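Local coordinates for protein tryptophan halogenase superfamily (Brevundimonas sp. BAL3, PDB 6FRL) that catalyses flavin-dependent halogenation, with a preference for bromination over chlorination, at residues B[60-63]-B[64-68]; B[358-361]-B[362-366]. One frame throughout, in Å; residues are numbered along the deposited sequence.

Contact 1. Residues B[60-63]-B[64-68]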
loop_
_atom_site.group_PDB
_atom_site.type_symbol
_atom_site.label_atom_id
_atom_site.label_comp_id
_atom_site.label_asym_id
_atom_site.label_seq_id
_atom_site.Cartn_x
_atom_site.Cartn_y
_atom_site.Cartn_z
ATOM N N PRO B 60 1.890 -14.790 -11.303
ATOM C CA PRO B 60 3.166 -15.212 -10.704
ATOM C C PRO B 60 3.187 -15.510 -9.183
ATOM O O PRO B 60 4.114 -16.206 -8.694
ATOM C CB PRO B 60 4.100 -14.052 -11.045
ATOM C CG PRO B 60 3.507 -13.467 -12.287
ATOM C CD PRO B 60 2.047 -13.505 -12.012
ATOM N N THR B 61 2.205 -15.002 -8.445
ATOM C CA THR B 61 2.078 -15.363 -7.052
ATOM C C THR B 61 2.157 -16.911 -6.861
ATOM O O THR B 61 2.735 -17.367 -5.892
ATOM C CB THR B 61 0.779 -14.802 -6.418
ATOM O OG1 THR B 61 -0.381 -15.254 -7.156
ATOM C CG2 THR B 61 0.791 -13.284 -6.345
ATOM N N ILE B 62 1.610 -17.711 -7.778
ATOM C CA ILE B 62 1.583 -19.191 -7.606
ATOM C C ILE B 62 2.997 -19.813 -7.462
ATOM O O ILE B 62 3.168 -20.800 -6.750
ATOM C CB ILE B 62 0.765 -19.904 -8.728
ATOM C CG1 ILE B 62 0.341 -21.302 -8.318
ATOM C CG2 ILE B 62 1.586 -20.066 -10.000
ATOM C CD1 ILE B 62 -0.537 -21.387 -7.096
ATOM N N ARG B 63 3.998 -19.214 -8.106
ATOM C CA ARG B 63 5.393 -19.694 -7.995
ATOM C C ARG B 63 5.938 -19.416 -6.603
ATOM O O ARG B 63 6.706 -20.226 -6.094
ATOM C CB ARG B 63 6.323 -19.125 -9.102
ATOM C CG ARG B 63 5.821 -19.444 -10.536
ATOM C CD ARG B 63 6.788 -19.095 -11.666
ATOM N NE ARG B 63 7.392 -17.787 -11.453
ATOM C CZ ARG B 63 8.586 -17.558 -10.923
ATOM N NH1 ARG B 63 9.401 -18.558 -10.567
ATOM N NH2 ARG B 63 8.982 -16.305 -10.765
ATOM N N ARG B 64 5.522 -18.317 -5.980
ATOM C CA ARG B 64 5.850 -18.054 -4.589
ATOM C C ARG B 64 5.106 -19.014 -3.643
ATOM O O ARG B 64 5.650 -19.406 -2.627
ATOM C CB ARG B 64 5.576 -16.582 -4.216
ATOM C CG ARG B 64 5.942 -16.216 -2.776
ATOM C CD ARG B 64 5.499 -14.795 -2.390
ATOM N NE ARG B 64 4.028 -14.654 -2.173
ATOM C CZ ARG B 64 3.206 -13.769 -2.774
ATOM N NH1 ARG B 64 3.643 -12.873 -3.671
ATOM N NH2 ARG B 64 1.906 -13.772 -2.469
ATOM N N PHE B 65 3.872 -19.382 -3.991
ATOM C CA PHE B 65 3.052 -20.247 -3.140
ATOM C C PHE B 65 3.751 -21.588 -2.947
ATOM O O PHE B 65 4.015 -22.009 -1.818
ATOM C CB PHE B 65 1.636 -20.409 -3.712
ATOM C CG PHE B 65 0.806 -21.427 -2.998
ATOM C CD1 PHE B 65 0.051 -21.069 -1.869
ATOM C CD2 PHE B 65 0.758 -22.745 -3.448
ATOM C CE1 PHE B 65 -0.704 -22.011 -1.201
ATOM C CE2 PHE B 65 0.024 -23.703 -2.765
ATOM C CZ PHE B 65 -0.709 -23.334 -1.649
ATOM N N TYR B 66 4.080 -22.241 -4.050
ATOM C CA TYR B 66 4.779 -23.538 -3.979
ATOM C C TYR B 66 6.266 -23.376 -3.603
ATOM O O TYR B 66 6.876 -24.314 -3.039
ATOM C CB TYR B 66 4.549 -24.398 -5.236
ATOM C CG TYR B 66 5.038 -23.908 -6.609
ATOM C CD1 TYR B 66 6.374 -23.931 -6.944
ATOM C CD2 TYR B 66 4.132 -23.586 -7.615
ATOM C CE1 TYR B 66 6.818 -23.563 -8.223
ATOM C CE2 TYR B 66 4.547 -23.233 -8.884
ATOM C CZ TYR B 66 5.892 -23.214 -9.189
ATOM O OH TYR B 66 6.317 -22.841 -10.445
ATOM N N GLY B 67 6.820 -22.190 -3.887
ATOM C CA GLY B 67 8.113 -21.756 -3.344
ATOM C C GLY B 67 8.198 -21.874 -1.830
ATOM O O GLY B 67 9.144 -22.473 -1.315
ATOM N N GLN B 68 7.174 -21.366 -1.129
ATOM C CA GLN B 68 7.128 -21.393 0.323
ATOM C C GLN B 68 7.002 -22.820 0.863
ATOM O O GLN B 68 7.395 -23.061 2.003
ATOM C CB GLN B 68 5.986 -20.532 0.871
ATOM C CG GLN B 68 6.376 -19.095 1.121
ATOM C CD GLN B 68 5.207 -18.066 1.088
ATOM O OE1 GLN B 68 5.299 -17.025 0.405
ATOM N NE2 GLN B 68 4.124 -18.336 1.829
#

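Contact 2. Residues B[358-361]-B[362-366]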
loop_
_atom_site.group_PDB
_atom_site.type_symbol
_atom_site.label_atom_id
_atom_site.label_comp_id
_atom_site.label_asym_id
_atom_site.label_seq_id
_atom_site.Cartn_x
_atom_site.Cartn_y
_atom_site.Cartn_z
ATOM N N ILE B 358 -7.657 -18.126 -4.158
ATOM C CA ILE B 358 -7.346 -19.190 -3.178
ATOM C C ILE B 358 -6.075 -18.843 -2.433
ATOM O O ILE B 358 -6.055 -18.887 -1.204
ATOM C CB ILE B 358 -7.233 -20.575 -3.856
ATOM C CG1 ILE B 358 -8.634 -21.027 -4.320
ATOM C CG2 ILE B 358 -6.621 -21.618 -2.923
ATOM C CD1 ILE B 358 -8.626 -21.993 -5.477
ATOM N N GLU B 359 -5.029 -18.463 -3.162
ATOM C CA GLU B 359 -3.753 -18.074 -2.540
ATOM C C GLU B 359 -3.894 -16.906 -1.529
ATOM O O GLU B 359 -3.318 -16.932 -0.458
ATOM C CB GLU B 359 -2.728 -17.634 -3.598
ATOM C CG GLU B 359 -2.290 -18.639 -4.641
ATOM C CD GLU B 359 -1.386 -17.994 -5.690
ATOM O OE1 GLU B 359 -0.245 -17.577 -5.317
ATOM O OE2 GLU B 359 -1.825 -17.889 -6.866
ATOM N N THR B 360 -4.620 -15.859 -1.916
ATOM C CA THR B 360 -4.799 -14.696 -1.072
ATOM C C THR B 360 -5.627 -15.084 0.151
ATOM O O THR B 360 -5.369 -14.593 1.258
ATOM C CB THR B 360 -5.458 -13.516 -1.811
ATOM O OG1 THR B 360 -6.696 -13.939 -2.400
ATOM C CG2 THR B 360 -4.535 -12.933 -2.896
ATOM N N GLY B 361 -6.609 -15.971 -0.052
ATOM C CA GLY B 361 -7.442 -16.458 1.059
ATOM C C GLY B 361 -6.630 -17.196 2.094
ATOM O O GLY B 361 -6.789 -16.959 3.289
ATOM N N ILE B 362 -5.728 -18.056 1.616
ATOM C CA ILE B 362 -4.833 -18.820 2.474
ATOM C C ILE B 362 -3.849 -17.940 3.217
ATOM O O ILE B 362 -3.627 -18.144 4.397
ATOM C CB ILE B 362 -4.090 -19.912 1.684
ATOM C CG1 ILE B 362 -5.070 -21.020 1.302
ATOM C CG2 ILE B 362 -2.947 -20.517 2.495
ATOM C CD1 ILE B 362 -4.670 -21.763 0.040
ATOM N N GLU B 363 -3.229 -16.988 2.534
ATOM C CA GLU B 363 -2.271 -16.075 3.199
ATOM C C GLU B 363 -2.994 -15.329 4.322
ATOM O O GLU B 363 -2.477 -15.233 5.449
ATOM C CB GLU B 363 -1.610 -15.093 2.202
ATOM C CG GLU B 363 -0.597 -14.070 2.810
ATOM C CD GLU B 363 0.373 -14.581 3.947
ATOM O OE1 GLU B 363 1.283 -15.424 3.694
ATOM O OE2 GLU B 363 0.217 -14.143 5.136
ATOM N N ARG B 364 -4.205 -14.875 4.030
ATOM C CA ARG B 364 -5.021 -14.129 4.979
ATOM C C ARG B 364 -5.424 -14.991 6.211
ATOM O O ARG B 364 -5.367 -14.504 7.345
ATOM C CB ARG B 364 -6.225 -13.554 4.234
ATOM C CG ARG B 364 -7.034 -12.522 4.959
ATOM C CD ARG B 364 -8.109 -11.955 4.022
ATOM N NE ARG B 364 -7.505 -11.064 3.021
ATOM C CZ ARG B 364 -7.527 -11.217 1.697
ATOM N NH1 ARG B 364 -8.172 -12.225 1.108
ATOM N NH2 ARG B 364 -6.910 -10.300 0.936
ATOM N N LEU B 365 -5.778 -16.251 5.983
ATOM C CA LEU B 365 -6.114 -17.181 7.055
ATOM C C LEU B 365 -4.953 -17.376 8.012
ATOM O O LEU B 365 -5.147 -17.347 9.240
ATOM C CB LEU B 365 -6.537 -18.556 6.499
ATOM C CG LEU B 365 -6.810 -19.670 7.516
ATOM C CD1 LEU B 365 -7.743 -19.220 8.621
ATOM C CD2 LEU B 365 -7.366 -20.883 6.814
ATOM N N LYS B 366 -3.761 -17.601 7.451
ATOM C CA LYS B 366 -2.529 -17.662 8.259
ATOM C C LYS B 366 -2.225 -16.357 9.022
ATOM O O LYS B 366 -1.954 -16.391 10.221
ATOM C CB LYS B 366 -1.329 -18.069 7.395
ATOM C CG LYS B 366 -1.439 -19.500 6.857
ATOM C CD LYS B 366 -0.137 -20.021 6.257
ATOM C CE LYS B 366 0.167 -19.376 4.910
ATOM N NZ LYS B 366 1.535 -19.747 4.473
#

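Contact 1. Residues B[60-63]-B[64-68]
F65, Y66 and G67 send their backbone N-H groups back to the carbonyls of T61, I62 and R63, the i to i+4 pattern of an alpha helix. F65 N lies 3.0 Å from T61 O, and G67 N is at the same 3.0 Å from R63 O. Y66 N to I62 O is longer at 3.2 Å but the straightest of the three, 172° at the hydrogen. The main side-chain pair is R63 with Y66. CG of Y66 sits between its own backbone N and carbonyl carbon (chi1 63°), which turns the ring back toward R63. CA of R63 then lies over one face, 3.9 Å from the ring centroid and 18° off the normal, a CH-pi contact. Farther out, R63 CG touches Y66 OH at 3.4 Å as the arginine chain passes across the phenol end, its guanidinium turned steeply to the ring. Nearby, I62 CD1 lies 4.1 Å from F65 CD2, an apolar contact on the buried side, while T61 CG2 meets the R64 guanidinium obliquely, 3.9 Å from NH1. D73 accepts a hydrogen bond from Y66 OH and a salt bridge from R63 NH1; D162 takes R63 NH2, and W163 offers its carbonyl to NE and its ring to the cation. A phenylalanine at Y66 would probably keep the ring-to-CA packing but leave D73 without its phenol partner. With several polar groups on one guanidinium and D73 joining both side chains, the arginine head is probably fixed in rotation and its charge largely balanced locally.

Contact 2. Residues B[358-361]-B[362-366]
The I358 and I362 side chains run alongside each other in the same direction, with I358 CG2 3.6 Å from I362 CD1. The same CD1 is 3.4 Å from I358 O, so the isoleucine packs on the carbonyl that receives its own N-H, at 3.0 Å from I362 N to I358 O. Two residues further on, on another side of the helix, R364 N bonds to T360 O at 3.0 Å. The R364 side chain starts out extended and then bends at CG-CD (chi3 -73°), folding its guanidinium back so that T360 O lies 3.6 Å above one face, nearer its border than its centre. This is a contact over the face; the N-H groups are used elsewhere. NE bonds to Q385 and NH2 makes a salt bridge to E389, whose other oxygen takes T360 OG1, so one carboxylate ties together threonine and arginine. The arrangement is that of a largely buried helix packed against helices 20-33, 61-68 and 376-402: I358 and I362 meet M25 and A29 of helix 20-33, whose start carries a glycine pattern like that of Rossmann-type nucleotide-binding folds, as expected of a flavin-dependent halogenase.

In the fold
From the N terminus, strand 55-57 precedes helix 61-68, where contact 1 is formed; contact 2 follows much later, in helix 354-367. Each lies within one continuous stretch and closes nothing longer than helical turns, and the two stand in series, neither nested nor crossing. Their centres are 12 Å apart, yet they touch: T61 OG1 and E359 OE2 are 3.0 Å apart, a probable hydrogen bond, and E359 also packs on I62 and F65. At the far end Q68 meets K366. Helix 20-33 packs against both, since M25 touches I62 and F65 as well as I358 and E359. The three helices thus pack together, and contact 2 extends the cluster to helix 376-402.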